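Local coordinates for protein MIP07328p (Drosophila melanogaster, PDB 6FKK) that probably acts as a cell-surface axon guidance cue, a semaphorin that binds its receptor through the extracellular sema domain and delivers a chemorepellent signal to growing axons, at residues 12-17 and 475-480; 395-398 and 402-405. All coordinates share one frame; numbering follows the deposited sequence.

Interaction 1 (12-17 and 475-480); sequences KQDKVL and LHHCSH
Where the ring of the sema beta-propeller closes, D14, K15 and L17, leading into strand 18-21, meet H477 and H480 on the way out of the last blade to the plexin repeat. Strand 18-21 pairs with 469-474, so the two ends of the propeller lie side by side, and the loops flanking that pairing touch here through side chains. D14 carries the inner half. Its side chain swings to the position beside its carbonyl carbon (chi1 -160°), which carries the carboxylate across to the CE1 corner of the H477 imidazole, OD1 at 3.1 Å and OD2 at 3.2 Å from CE1. OD2 lies in the ring plane at the edge, OD1 approaches obliquely, and the two planes are 53° apart. The carboxylate thus faces a ring carbon, while H477 NE2 is hydrogen-bonded to K417 NZ; the nearby acidic group may help to polarise the ring. M441 packs on both D14 and H477. The outer half is more exposed and is made by aliphatic carbons at the edge of an imidazole. K15 runs at about a right angle to H480, with K15 CG 4.0 Å from H480 CD2. At the same ring's edge L17 CD2 sits 4.3 Å from H480 NE2.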
ATOM      1  N   LYS A  12      -2.998 -25.866  -6.051  1.00110.38           N
ATOM      2  CA  LYS A  12      -1.637 -26.347  -6.245  1.00108.54           C
ATOM      3  C   LYS A  12      -0.632 -25.430  -5.557  1.00 89.82           C
ATOM      4  O   LYS A  12      -0.811 -24.210  -5.506  1.00 82.60           O
ATOM      5  CB  LYS A  12      -1.322 -26.458  -7.736  1.00120.23           C
ATOM      6  CG  LYS A  12      -1.803 -25.278  -8.564  1.00128.76           C
ATOM      7  CD  LYS A  12      -1.357 -25.404 -10.012  1.00136.84           C
ATOM      8  CE  LYS A  12      -2.095 -24.419 -10.904  1.00138.15           C
ATOM      9  NZ  LYS A  12      -2.018 -23.027 -10.385  1.00139.88           N
ATOM     10  N   GLN A  13       0.429 -26.033  -5.022  1.00 82.80           N
ATOM     11  CA  GLN A  13       1.488 -25.285  -4.355  1.00 64.71           C
ATOM     12  C   GLN A  13       2.478 -24.751  -5.383  1.00 70.76           C
ATOM     13  O   GLN A  13       2.894 -25.477  -6.293  1.00 76.71           O
ATOM     14  CB  GLN A  13       2.209 -26.175  -3.340  1.00 69.17           C
ATOM     15  CG  GLN A  13       3.391 -25.510  -2.645  1.00 78.46           C
ATOM     16  CD  GLN A  13       2.985 -24.711  -1.420  1.00 93.52           C
ATOM     17  OE1 GLN A  13       2.039 -25.067  -0.717  1.00 97.21           O
ATOM     18  NE2 GLN A  13       3.704 -23.625  -1.157  1.00 92.73           N
ATOM     19  N   ASP A  14       2.862 -23.487  -5.232  1.00 63.12           N
ATOM     20  CA  ASP A  14       3.758 -22.849  -6.183  1.00 75.74           C
ATOM     21  C   ASP A  14       5.193 -23.318  -5.969  1.00 92.99           C
ATOM     22  O   ASP A  14       5.591 -23.700  -4.864  1.00 94.97           O
ATOM     23  CB  ASP A  14       3.671 -21.325  -6.059  1.00 65.07           C
ATOM     24  CG  ASP A  14       4.188 -20.606  -7.294  1.00 89.68           C
ATOM     25  OD1 ASP A  14       4.740 -21.279  -8.191  1.00 98.19           O
ATOM     26  OD2 ASP A  14       4.035 -19.367  -7.371  1.00 94.14           O
ATOM     27  N   LYS A  15       5.973 -23.288  -7.048  1.00110.65           N
ATOM     28  CA  LYS A  15       7.364 -23.741  -7.024  1.00116.69           C
ATOM     29  C   LYS A  15       8.211 -22.715  -6.282  1.00117.59           C
ATOM     30  O   LYS A  15       8.581 -21.678  -6.835  1.00128.91           O
ATOM     31  CB  LYS A  15       7.874 -23.951  -8.447  1.00118.35           C
ATOM     32  CG  LYS A  15       9.303 -24.465  -8.533  1.00128.70           C
ATOM     33  CD  LYS A  15       9.423 -25.872  -7.969  1.00137.65           C
ATOM     34  CE  LYS A  15      10.847 -26.392  -8.087  1.00134.06           C
ATOM     35  NZ  LYS A  15      10.985 -27.771  -7.541  1.00135.30           N
ATOM     36  N   VAL A  16       8.527 -23.005  -5.020  1.00103.34           N
ATOM     37  CA  VAL A  16       9.326 -22.092  -4.208  1.00 83.81           C
ATOM     38  C   VAL A  16      10.766 -22.112  -4.702  1.00 91.22           C
ATOM     39  O   VAL A  16      11.405 -23.170  -4.760  1.00 98.76           O
ATOM     40  CB  VAL A  16       9.243 -22.463  -2.723  1.00 70.27           C
ATOM     41  CG1 VAL A  16      10.267 -21.673  -1.919  1.00 63.57           C
ATOM     42  CG2 VAL A  16       7.840 -22.214  -2.195  1.00 61.47           C
ATOM     43  N   LEU A  17      11.286 -20.938  -5.057  1.00 92.22           N
ATOM     44  CA  LEU A  17      12.656 -20.815  -5.541  1.00 82.02           C
ATOM     45  C   LEU A  17      13.655 -20.663  -4.397  1.00 90.25           C
ATOM     46  O   LEU A  17      14.647 -21.395  -4.332  1.00 95.22           O
ATOM     47  CB  LEU A  17      12.769 -19.631  -6.506  1.00 71.27           C
ATOM     48  CG  LEU A  17      11.901 -19.689  -7.766  1.00 82.78           C
ATOM     49  CD1 LEU A  17      12.194 -18.507  -8.682  1.00 84.24           C
ATOM     50  CD2 LEU A  17      12.099 -21.008  -8.502  1.00 90.89           C
ATOM     51  N   LEU A 475       7.886 -14.838 -10.785  1.00 69.19           N
ATOM     52  CA  LEU A 475       6.940 -13.781 -11.132  1.00 66.82           C
ATOM     53  C   LEU A 475       6.030 -14.201 -12.280  1.00 61.75           C
ATOM     54  O   LEU A 475       4.862 -13.797 -12.325  1.00 64.27           O
ATOM     55  CB  LEU A 475       7.694 -12.501 -11.490  1.00 63.77           C
ATOM     56  CG  LEU A 475       6.872 -11.232 -11.719  1.00 45.82           C
ATOM     57  CD1 LEU A 475       6.342 -10.687 -10.400  1.00 44.00           C
ATOM     58  CD2 LEU A 475       7.698 -10.187 -12.446  1.00 46.44           C
ATOM     59  N   HIS A 476       6.542 -15.004 -13.209  1.00 67.96           N
ATOM     60  CA  HIS A 476       5.759 -15.513 -14.325  1.00 61.96           C
ATOM     61  C   HIS A 476       6.186 -16.945 -14.599  1.00 73.65           C
ATOM     62  O   HIS A 476       7.384 -17.230 -14.695  1.00 84.25           O
ATOM     63  CB  HIS A 476       5.943 -14.648 -15.575  1.00 61.14           C
ATOM     64  CG  HIS A 476       5.459 -13.240 -15.413  1.00 57.49           C
ATOM     65  ND1 HIS A 476       4.128 -12.895 -15.511  1.00 59.70           N
ATOM     66  CD2 HIS A 476       6.128 -12.089 -15.165  1.00 57.13           C
ATOM     67  CE1 HIS A 476       3.998 -11.593 -15.329  1.00 62.21           C
ATOM     68  NE2 HIS A 476       5.198 -11.081 -15.117  1.00 56.40           N
ATOM     69  N   HIS A 477       5.206 -17.841 -14.724  1.00 78.33           N
ATOM     70  CA  HIS A 477       5.465 -19.271 -14.831  1.00 81.28           C
ATOM     71  C   HIS A 477       5.612 -19.743 -16.272  1.00 82.22           C
ATOM     72  O   HIS A 477       5.237 -20.883 -16.580  1.00 96.04           O
ATOM     73  CB  HIS A 477       4.353 -20.058 -14.135  1.00 85.58           C
ATOM     74  CG  HIS A 477       4.020 -19.556 -12.765  1.00 88.16           C
ATOM     75  ND1 HIS A 477       4.712 -19.948 -11.639  1.00 80.66           N
ATOM     76  CD2 HIS A 477       3.060 -18.702 -12.338  1.00 85.26           C
ATOM     77  CE1 HIS A 477       4.197 -19.352 -10.579  1.00 79.99           C
ATOM     78  NE2 HIS A 477       3.194 -18.591 -10.975  1.00 87.25           N
ATOM     79  N   CYS A 478       6.141 -18.907 -17.168  1.00 73.97           N
ATOM     80  CA  CYS A 478       6.297 -19.334 -18.556  1.00 80.45           C
ATOM     81  C   CYS A 478       7.270 -20.502 -18.660  1.00 87.44           C
ATOM     82  O   CYS A 478       6.973 -21.519 -19.295  1.00 77.10           O
ATOM     83  CB  CYS A 478       6.774 -18.173 -19.434  1.00 86.93           C
ATOM     84  SG  CYS A 478       5.897 -16.596 -19.268  1.00105.06           S
ATOM     85  N   SER A 479       8.440 -20.375 -18.032  1.00102.08           N
ATOM     86  CA  SER A 479       9.462 -21.411 -18.128  1.00102.02           C
ATOM     87  C   SER A 479       9.144 -22.637 -17.287  1.00105.38           C
ATOM     88  O   SER A 479       9.890 -23.621 -17.355  1.00103.89           O
ATOM     89  CB  SER A 479      10.821 -20.844 -17.714  1.00 98.95           C
ATOM     90  OG  SER A 479      10.787 -20.363 -16.382  1.00110.46           O
ATOM     91  N   HIS A 480       8.067 -22.613 -16.505  1.00114.46           N
ATOM     92  CA  HIS A 480       7.705 -23.741 -15.661  1.00105.36           C
ATOM     93  C   HIS A 480       6.578 -24.586 -16.238  1.00 95.23           C
ATOM     94  O   HIS A 480       6.267 -25.640 -15.673  1.00 83.60           O
ATOM     95  CB  HIS A 480       7.312 -23.252 -14.261  1.00 98.97           C
ATOM     96  CG  HIS A 480       8.457 -22.700 -13.471  1.00 97.40           C
ATOM     97  ND1 HIS A 480       9.113 -21.538 -13.818  1.00101.53           N
ATOM     98  CD2 HIS A 480       9.067 -23.154 -12.350  1.00 99.04           C
ATOM     99  CE1 HIS A 480      10.075 -21.299 -12.945  1.00 97.60           C
ATOM    100  NE2 HIS A 480      10.068 -22.265 -12.043  1.00 99.84           N
TER

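Interaction 2 (395-398 and 402-405); sequences VKSL and YYDV
V395 and Y403 form an antiparallel hydrogen-bonded pair, with V395 N giving to Y403 O at 2.8 Å and Y403 N giving to V395 O at 2.9 Å. The second bond is nearly straight, 167° at the hydrogen. One step nearer the turn, the non-hydrogen-bonded pair K396 and Y402 joins through its side chains: K396 NZ donates to Y402 OH at 3.0 Å. The lysine chain runs extended past the ring and bends only at its last torsion (chi4 64°), which brings NZ round to the hydroxyl; NZ also bonds G400 O in the turn. On the way, K396 CG lies over the face of the Y402 ring, 4.1 Å from its centroid, a CH-pi contact. The opposite face of the hairpin is more buried. There V395 CG2 packs on V405 CG2 at 3.7 Å, and S397, whose OG is held by A401 O, sets OG 3.4 Å from Y403 CE2 at the ring edge. Replacing Y403 by an alanine would remove the ring and would probably open a gap between S397 and I421. The hairpin joins edge strand 386-396 to strand 402-410 of a propeller blade; strand 414-423 follows, with I421 against Y403 and I419 against V405, while I494 packs on V395 from the plexin-repeat side.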
ATOM      1  N   VAL A 395       2.803  -4.750 -19.080  1.00 51.41           N
ATOM      2  CA  VAL A 395       3.331  -5.946 -19.727  1.00 44.88           C
ATOM      3  C   VAL A 395       2.768  -6.010 -21.141  1.00 62.36           C
ATOM      4  O   VAL A 395       1.548  -6.011 -21.335  1.00 77.09           O
ATOM      5  CB  VAL A 395       2.978  -7.207 -18.929  1.00 44.33           C
ATOM      6  CG1 VAL A 395       3.476  -8.447 -19.650  1.00 46.39           C
ATOM      7  CG2 VAL A 395       3.571  -7.125 -17.532  1.00 45.88           C
ATOM      8  N   LYS A 396       3.654  -6.057 -22.132  1.00 57.92           N
ATOM      9  CA  LYS A 396       3.235  -6.065 -23.529  1.00 49.87           C
ATOM     10  C   LYS A 396       2.819  -7.475 -23.934  1.00 62.76           C
ATOM     11  O   LYS A 396       3.619  -8.413 -23.849  1.00 67.49           O
ATOM     12  CB  LYS A 396       4.359  -5.555 -24.428  1.00 52.08           C
ATOM     13  CG  LYS A 396       3.930  -5.286 -25.864  1.00 53.81           C
ATOM     14  CD  LYS A 396       5.111  -4.867 -26.726  1.00 62.31           C
ATOM     15  CE  LYS A 396       4.686  -4.608 -28.162  1.00 92.43           C
ATOM     16  NZ  LYS A 396       3.740  -3.462 -28.265  1.00106.68           N
ATOM     17  N   SER A 397       1.573  -7.623 -24.376  1.00 60.36           N
ATOM     18  CA  SER A 397       1.062  -8.914 -24.804  1.00 51.64           C
ATOM     19  C   SER A 397       1.562  -9.243 -26.212  1.00 56.97           C
ATOM     20  O   SER A 397       2.093  -8.389 -26.927  1.00 55.51           O
ATOM     21  CB  SER A 397      -0.468  -8.924 -24.747  1.00 53.04           C
ATOM     22  OG  SER A 397      -1.029  -7.916 -25.571  1.00 51.04           O
ATOM     23  N   LEU A 398       1.405 -10.515 -26.599  1.00 67.17           N
ATOM     24  CA  LEU A 398       1.799 -10.938 -27.942  1.00 67.27           C
ATOM     25  C   LEU A 398       1.107 -10.096 -29.000  1.00 61.38           C
ATOM     26  O   LEU A 398       1.700  -9.768 -30.036  1.00 78.78           O
ATOM     27  CB  LEU A 398       1.454 -12.411 -28.161  1.00 74.84           C
ATOM     28  CG  LEU A 398       1.704 -12.909 -29.583  1.00 63.25           C
ATOM     29  CD1 LEU A 398       3.193 -13.001 -29.813  1.00 65.00           C
ATOM     30  CD2 LEU A 398       1.034 -14.247 -29.811  1.00 73.70           C
ATOM     31  N   TYR A 402      -0.900  -3.404 -23.853  1.00 46.47           N
ATOM     32  CA  TYR A 402      -0.195  -3.378 -22.578  1.00 53.09           C
ATOM     33  C   TYR A 402      -1.187  -3.581 -21.441  1.00 58.02           C
ATOM     34  O   TYR A 402      -2.214  -2.898 -21.377  1.00 67.09           O
ATOM     35  CB  TYR A 402       0.566  -2.063 -22.406  1.00 49.28           C
ATOM     36  CG  TYR A 402       1.656  -1.875 -23.436  1.00 56.95           C
ATOM     37  CD1 TYR A 402       1.375  -1.329 -24.682  1.00 67.69           C
ATOM     38  CD2 TYR A 402       2.962  -2.259 -23.169  1.00 54.68           C
ATOM     39  CE1 TYR A 402       2.368  -1.164 -25.630  1.00 69.73           C
ATOM     40  CE2 TYR A 402       3.961  -2.096 -24.108  1.00 50.05           C
ATOM     41  CZ  TYR A 402       3.658  -1.549 -25.337  1.00 79.16           C
ATOM     42  OH  TYR A 402       4.649  -1.389 -26.278  1.00 80.40           O
ATOM     43  N   TYR A 403      -0.879  -4.528 -20.556  1.00 52.34           N
ATOM     44  CA  TYR A 403      -1.733  -4.856 -19.424  1.00 44.49           C
ATOM     45  C   TYR A 403      -0.922  -4.807 -18.137  1.00 39.56           C
ATOM     46  O   TYR A 403       0.243  -5.213 -18.113  1.00 57.85           O
ATOM     47  CB  TYR A 403      -2.359  -6.247 -19.576  1.00 41.29           C
ATOM     48  CG  TYR A 403      -3.158  -6.438 -20.843  1.00 57.37           C
ATOM     49  CD1 TYR A 403      -4.513  -6.141 -20.885  1.00 42.39           C
ATOM     50  CD2 TYR A 403      -2.558  -6.925 -21.996  1.00 66.18           C
ATOM     51  CE1 TYR A 403      -5.248  -6.320 -22.044  1.00 53.21           C
ATOM     52  CE2 TYR A 403      -3.283  -7.107 -23.157  1.00 69.33           C
ATOM     53  CZ  TYR A 403      -4.627  -6.802 -23.176  1.00 68.51           C
ATOM     54  OH  TYR A 403      -5.347  -6.983 -24.333  1.00 82.38           O
ATOM     55  N   ASP A 404      -1.544  -4.311 -17.071  1.00 46.96           N
ATOM     56  CA  ASP A 404      -0.949  -4.381 -15.744  1.00 52.79           C
ATOM     57  C   ASP A 404      -1.262  -5.740 -15.128  1.00 51.55           C
ATOM     58  O   ASP A 404      -2.432  -6.080 -14.926  1.00 44.87           O
ATOM     59  CB  ASP A 404      -1.479  -3.259 -14.855  1.00 39.85           C
ATOM     60  CG  ASP A 404      -0.986  -1.892 -15.282  1.00 53.57           C
ATOM     61  OD1 ASP A 404      -0.105  -1.832 -16.164  1.00 58.86           O
ATOM     62  OD2 ASP A 404      -1.477  -0.881 -14.736  1.00 59.46           O
ATOM     63  N   VAL A 405      -0.227  -6.521 -14.841  1.00 48.35           N
ATOM     64  CA  VAL A 405      -0.403  -7.785 -14.133  1.00 40.83           C
ATOM     65  C   VAL A 405      -0.434  -7.487 -12.640  1.00 48.22           C
ATOM     66  O   VAL A 405       0.548  -6.999 -12.073  1.00 45.67           O
ATOM     67  CB  VAL A 405       0.710  -8.782 -14.479  1.00 40.87           C
ATOM     68  CG1 VAL A 405       0.455 -10.115 -13.790  1.00 41.52           C
ATOM     69  CG2 VAL A 405       0.794  -8.963 -15.983  1.00 47.64           C
TER

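Interactions 1 and 2 lie on the same side of the chain's centre, their own centres about 19 Å apart. Interaction 1 spans the junction of propeller and plexin repeat, whereas interaction 2 is a hairpin within one blade that the plexin repeat packs against. In sequence the hairpin falls between the two partners of interaction 1. H476, beside H477 in 475-480, supplies the direct touch: its CE1 packs 4.1 Å from V405 CG1, while its two ring nitrogens bond D492 and H392. I494 touches V395 of 395-398 as well as H476 and C478 of 475-480, giving the two segments a shared neighbour. Strand 414-423, next to 402-410 in the hairpin's sheet, supplies the polar partner of H477.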